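Local coordinates for protein ElaA (Pseudomonas aeruginosa, PDB 1XEB) that is probably an N-acyltransferase of the GNAT superfamily, moving an acyl group from acyl-CoA to an amine, at residues S2-L13 / L45-R56. Numbering follows the deposited sequence.
Sequences SLDWTCKHHADL and LVGDTHHLMAWR
Leu3 begins the contact by setting CD2 against Arg56 CB and CD1 against Ala54 CB. Strand 4-9 then pairs antiparallel with strand 50-56. Asp4, Thr6 and Lys8 form hydrogen-bonded pairs with Trp55, Met53 and His51, while Trp5, Cys7 and His9 face Ala54, Leu52 and His50 in the non-hydrogen-bonded pairs between. Trp5 is turned flat over its partner: Ala54 CB sits 3.3 Å from the centre of the six-membered ring, almost on the ring normal. Leu96 and Arg99 of helix 92-108 also meet this indole, Arg99 as a cation-pi partner. On the other face of the sheet, Thr6 lies alongside Met53, a selenomethionine, with CG2 3.7 Å from Met53 CB. That face is covered by helix 15-32, where Glu17 pairs with Lys8 NZ.

His9 ends the strand. CG stands anti to the backbone N (chi1 -175°), and the ring points its edge at the face of His50 with the two rings offset, planes at 72°. His9 NE2 gives a hydrogen bond of 2.7 Å to the anti lone pair of Asp48 OD1. His9 ND1 accepts a hydrogen bond from Ala11 N, 3.0 Å away in the ring plane. His50 ND1 in turn donates to Asp48 O at 2.6 Å.

His10 swings its ring over Leu45 and Val46, and Leu45 C lies 3.4 Å from His10 CE1. At the ring edge His10 NE2 donates to Gly47 O at 2.9 Å, from above that carbonyl's plane. Leu13 CD1 finally rests over one face of His51, whose ND1 bonds to Tyr63.

The pairing joins the first strand of the GNAT fold to its central sheet. At the end of strand 4-9, the imidazoles of His9 and His10 hydrogen-bond to the type II' turn 46-49. With both nitrogens engaged, His9 is fixed in rotation, and the nearby carboxylate would tend to raise its basicity.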
loop_
_atom_site.group_PDB
_atom_site.type_symbol
_atom_site.label_atom_id
_atom_site.label_comp_id
_atom_site.label_asym_id
_atom_site.label_seq_id
_atom_site.Cartn_x
_atom_site.Cartn_y
_atom_site.Cartn_z
ATOM N N SER A 2 -11.005 -16.423 -4.323
ATOM C CA SER A 2 -12.247 -15.637 -4.026
ATOM C C SER A 2 -12.114 -14.881 -2.705
ATOM O O SER A 2 -11.885 -15.489 -1.661
ATOM C CB SER A 2 -13.469 -16.563 -3.940
ATOM O OG SER A 2 -13.490 -17.292 -2.716
ATOM N N LEU A 3 -12.285 -13.560 -2.752
ATOM C CA LEU A 3 -12.156 -12.717 -1.562
ATOM C C LEU A 3 -13.176 -11.582 -1.528
ATOM O O LEU A 3 -13.800 -11.258 -2.536
ATOM C CB LEU A 3 -10.765 -12.084 -1.525
ATOM C CG LEU A 3 -9.524 -12.965 -1.666
ATOM C CD1 LEU A 3 -8.316 -12.102 -2.011
ATOM C CD2 LEU A 3 -9.299 -13.729 -0.380
ATOM N N ASP A 4 -13.326 -10.971 -0.357
ATOM C CA ASP A 4 -14.222 -9.839 -0.197
ATOM C C ASP A 4 -13.372 -8.587 -0.058
ATOM O O ASP A 4 -12.721 -8.369 0.970
ATOM C CB ASP A 4 -15.109 -9.998 1.037
ATOM C CG ASP A 4 -16.293 -10.913 0.786
ATOM O OD1 ASP A 4 -17.080 -10.629 -0.150
ATOM O OD2 ASP A 4 -16.441 -11.912 1.527
ATOM N N TRP A 5 -13.378 -7.770 -1.104
ATOM C CA TRP A 5 -12.607 -6.544 -1.108
ATOM C C TRP A 5 -13.347 -5.352 -0.529
ATOM O O TRP A 5 -14.559 -5.200 -0.691
ATOM C CB TRP A 5 -12.150 -6.213 -2.523
ATOM C CG TRP A 5 -11.135 -7.158 -3.023
ATOM C CD1 TRP A 5 -11.356 -8.339 -3.672
ATOM C CD2 TRP A 5 -9.720 -7.009 -2.926
ATOM N NE1 TRP A 5 -10.158 -8.934 -3.994
ATOM C CE2 TRP A 5 -9.137 -8.134 -3.546
ATOM C CE3 TRP A 5 -8.884 -6.033 -2.376
ATOM C CZ2 TRP A 5 -7.755 -8.305 -3.635
ATOM C CZ3 TRP A 5 -7.508 -6.203 -2.464
ATOM C CH2 TRP A 5 -6.958 -7.328 -3.089
ATOM N N THR A 6 -12.594 -4.494 0.146
ATOM C CA THR A 6 -13.169 -3.301 0.742
ATOM C C THR A 6 -12.167 -2.144 0.760
ATOM O O THR A 6 -10.975 -2.331 1.031
ATOM C CB THR A 6 -13.673 -3.592 2.179
ATOM O OG1 THR A 6 -13.918 -2.357 2.846
ATOM C CG2 THR A 6 -12.657 -4.395 2.968
ATOM N N CYS A 7 -12.645 -0.950 0.433
ATOM C CA CYS A 7 -11.787 0.231 0.438
ATOM C C CYS A 7 -12.478 1.287 1.268
ATOM O O CYS A 7 -13.397 1.952 0.800
ATOM C CB CYS A 7 -11.558 0.771 -0.967
ATOM S SG CYS A 7 -10.374 2.132 -0.937
ATOM N N LYS A 8 -12.015 1.452 2.496
ATOM C CA LYS A 8 -12.638 2.392 3.394
ATOM C C LYS A 8 -11.805 3.598 3.777
ATOM O O LYS A 8 -10.569 3.560 3.807
ATOM C CB LYS A 8 -13.064 1.662 4.676
ATOM C CG LYS A 8 -14.018 0.492 4.450
ATOM C CD LYS A 8 -14.312 -0.306 5.742
ATOM C CE LYS A 8 -15.108 0.497 6.766
ATOM N NZ LYS A 8 -15.507 -0.322 7.963
ATOM N N HIS A 9 -12.517 4.672 4.080
ATOM C CA HIS A 9 -11.920 5.908 4.545
ATOM C C HIS A 9 -11.539 5.541 5.981
ATOM O O HIS A 9 -12.240 4.752 6.626
ATOM C CB HIS A 9 -12.981 7.011 4.531
ATOM C CG HIS A 9 -12.462 8.362 4.888
ATOM N ND1 HIS A 9 -12.065 8.694 6.163
ATOM C CD2 HIS A 9 -12.297 9.478 4.138
ATOM C CE1 HIS A 9 -11.678 9.958 6.186
ATOM N NE2 HIS A 9 -11.810 10.456 4.971
ATOM N N HIS A 10 -10.447 6.096 6.490
ATOM C CA HIS A 10 -10.028 5.766 7.842
ATOM C C HIS A 10 -11.068 6.081 8.916
ATOM O O HIS A 10 -11.128 5.399 9.935
ATOM C CB HIS A 10 -8.722 6.484 8.177
ATOM C CG HIS A 10 -8.882 7.947 8.424
ATOM N ND1 HIS A 10 -9.204 8.460 9.660
ATOM C CD2 HIS A 10 -8.761 9.011 7.595
ATOM C CE1 HIS A 10 -9.273 9.777 9.586
ATOM N NE2 HIS A 10 -9.009 10.137 8.343
ATOM N N ALA A 11 -11.877 7.112 8.697
ATOM C CA ALA A 11 -12.881 7.499 9.678
ATOM C C ALA A 11 -13.985 6.462 9.833
ATOM O O ALA A 11 -14.773 6.537 10.770
ATOM C CB ALA A 11 -13.484 8.834 9.298
ATOM N N ASP A 12 -14.026 5.500 8.913
ATOM C CA ASP A 12 -15.025 4.443 8.920
ATOM C C ASP A 12 -14.481 3.077 9.342
ATOM O O ASP A 12 -15.199 2.076 9.316
ATOM C CB ASP A 12 -15.670 4.337 7.536
ATOM C CG ASP A 12 -16.450 5.583 7.172
ATOM O OD1 ASP A 12 -17.240 6.038 8.028
ATOM O OD2 ASP A 12 -16.286 6.107 6.049
ATOM N N LEU A 13 -13.215 3.022 9.733
ATOM C CA LEU A 13 -12.653 1.753 10.175
ATOM C C LEU A 13 -13.304 1.303 11.493
ATOM O O LEU A 13 -13.758 2.126 12.291
ATOM C CB LEU A 13 -11.140 1.887 10.392
ATOM C CG LEU A 13 -10.228 2.122 9.186
ATOM C CD1 LEU A 13 -8.852 2.526 9.645
ATOM C CD2 LEU A 13 -10.159 0.864 8.353
ATOM N N LEU A 45 -4.668 7.546 10.378
ATOM C CA LEU A 45 -5.962 8.158 10.714
ATOM C C LEU A 45 -6.006 9.676 10.511
ATOM O O LEU A 45 -6.431 10.409 11.400
ATOM C CB LEU A 45 -6.334 7.844 12.170
ATOM C CG LEU A 45 -6.021 6.442 12.688
ATOM C CD1 LEU A 45 -6.397 6.372 14.175
ATOM C CD2 LEU A 45 -6.778 5.387 11.871
ATOM N N VAL A 46 -5.565 10.150 9.354
ATOM C CA VAL A 46 -5.580 11.586 9.083
ATOM C C VAL A 46 -6.083 11.866 7.681
ATOM O O VAL A 46 -6.056 10.978 6.829
ATOM C CB VAL A 46 -4.173 12.204 9.210
ATOM C CG1 VAL A 46 -3.704 12.145 10.664
ATOM C CG2 VAL A 46 -3.200 11.465 8.267
ATOM N N GLY A 47 -6.520 13.109 7.457
ATOM C CA GLY A 47 -7.033 13.530 6.165
ATOM C C GLY A 47 -7.990 12.517 5.564
ATOM O O GLY A 47 -8.992 12.147 6.188
ATOM N N ASP A 48 -7.686 12.066 4.350
ATOM C CA ASP A 48 -8.528 11.090 3.687
ATOM C C ASP A 48 -7.796 9.771 3.402
ATOM O O ASP A 48 -8.096 9.072 2.429
ATOM C CB ASP A 48 -9.106 11.668 2.387
ATOM C CG ASP A 48 -10.164 12.749 2.637
ATOM O OD1 ASP A 48 -11.093 12.522 3.450
ATOM O OD2 ASP A 48 -10.067 13.822 2.006
ATOM N N THR A 49 -6.840 9.418 4.245
ATOM C CA THR A 49 -6.147 8.168 4.021
ATOM C C THR A 49 -7.154 7.017 3.884
ATOM O O THR A 49 -8.039 6.839 4.739
ATOM C CB THR A 49 -5.223 7.836 5.172
ATOM O OG1 THR A 49 -4.237 8.855 5.301
ATOM C CG2 THR A 49 -4.549 6.515 4.927
ATOM N N HIS A 50 -7.041 6.241 2.810
ATOM C CA HIS A 50 -7.940 5.106 2.654
ATOM C C HIS A 50 -7.209 3.802 2.928
ATOM O O HIS A 50 -5.977 3.765 2.955
ATOM C CB HIS A 50 -8.578 5.088 1.257
ATOM C CG HIS A 50 -9.786 5.964 1.145
ATOM N ND1 HIS A 50 -9.731 7.328 1.317
ATOM C CD2 HIS A 50 -11.089 5.668 0.923
ATOM C CE1 HIS A 50 -10.947 7.835 1.208
ATOM N NE2 HIS A 50 -11.789 6.848 0.970
ATOM N N HIS A 51 -7.979 2.739 3.152
ATOM C CA HIS A 51 -7.410 1.433 3.430
ATOM C C HIS A 51 -8.094 0.350 2.586
ATOM O O HIS A 51 -9.290 0.071 2.747
ATOM C CB HIS A 51 -7.547 1.130 4.926
ATOM C CG HIS A 51 -6.901 2.160 5.804
ATOM N ND1 HIS A 51 -5.612 2.033 6.284
ATOM C CD2 HIS A 51 -7.344 3.369 6.232
ATOM C CE1 HIS A 51 -5.290 3.121 6.962
ATOM N NE2 HIS A 51 -6.324 3.947 6.943
ATOM N N LEU A 52 -7.326 -0.245 1.675
ATOM C CA LEU A 52 -7.829 -1.295 0.809
ATOM C C LEU A 52 -7.552 -2.626 1.485
ATOM O O LEU A 52 -6.423 -2.921 1.864
ATOM C CB LEU A 52 -7.137 -1.246 -0.554
ATOM C CG LEU A 52 -7.609 -2.332 -1.520
ATOM C CD1 LEU A 52 -9.032 -2.027 -1.952
ATOM C CD2 LEU A 52 -6.682 -2.406 -2.719
HETATM N N MSE A 53 -8.590 -3.431 1.639
HETATM C CA MSE A 53 -8.454 -4.712 2.312
HETATM C C MSE A 53 -9.148 -5.848 1.561
HETATM O O MSE A 53 -10.201 -5.661 0.960
HETATM C CB MSE A 53 -9.042 -4.618 3.724
HETATM C CG MSE A 53 -8.421 -3.556 4.614
HETATM SE SE MSE A 53 -9.474 -3.182 6.231
HETATM C CE MSE A 53 -8.860 -4.632 7.316
ATOM N N ALA A 54 -8.529 -7.022 1.599
ATOM C CA ALA A 54 -9.078 -8.218 0.978
ATOM C C ALA A 54 -9.175 -9.240 2.110
ATOM O O ALA A 54 -8.169 -9.596 2.732
ATOM C CB ALA A 54 -8.164 -8.719 -0.128
ATOM N N TRP A 55 -10.402 -9.682 2.382
ATOM C CA TRP A 55 -10.676 -10.649 3.445
ATOM C C TRP A 55 -11.135 -12.034 2.966
ATOM O O TRP A 55 -11.700 -12.175 1.881
ATOM C CB TRP A 55 -11.750 -10.094 4.368
ATOM C CG TRP A 55 -11.332 -8.933 5.181
ATOM C CD1 TRP A 55 -11.203 -7.643 4.769
ATOM C CD2 TRP A 55 -11.050 -8.941 6.585
ATOM N NE1 TRP A 55 -10.865 -6.839 5.834
ATOM C CE2 TRP A 55 -10.765 -7.614 6.960
ATOM C CE3 TRP A 55 -11.014 -9.944 7.562
ATOM C CZ2 TRP A 55 -10.448 -7.263 8.274
ATOM C CZ3 TRP A 55 -10.699 -9.592 8.868
ATOM C CH2 TRP A 55 -10.421 -8.268 9.213
ATOM N N ARG A 56 -10.893 -13.047 3.795
ATOM C CA ARG A 56 -11.313 -14.418 3.512
ATOM C C ARG A 56 -11.423 -15.180 4.828
ATOM O O ARG A 56 -10.419 -15.408 5.513
ATOM C CB ARG A 56 -10.322 -15.140 2.600
ATOM C CG ARG A 56 -10.879 -16.434 1.979
ATOM C CD ARG A 56 -9.772 -17.345 1.450
ATOM N NE ARG A 56 -8.947 -17.892 2.533
ATOM C CZ ARG A 56 -7.776 -18.505 2.361
ATOM N NH1 ARG A 56 -7.105 -18.967 3.407
ATOM N NH2 ARG A 56 -7.270 -18.652 1.144
#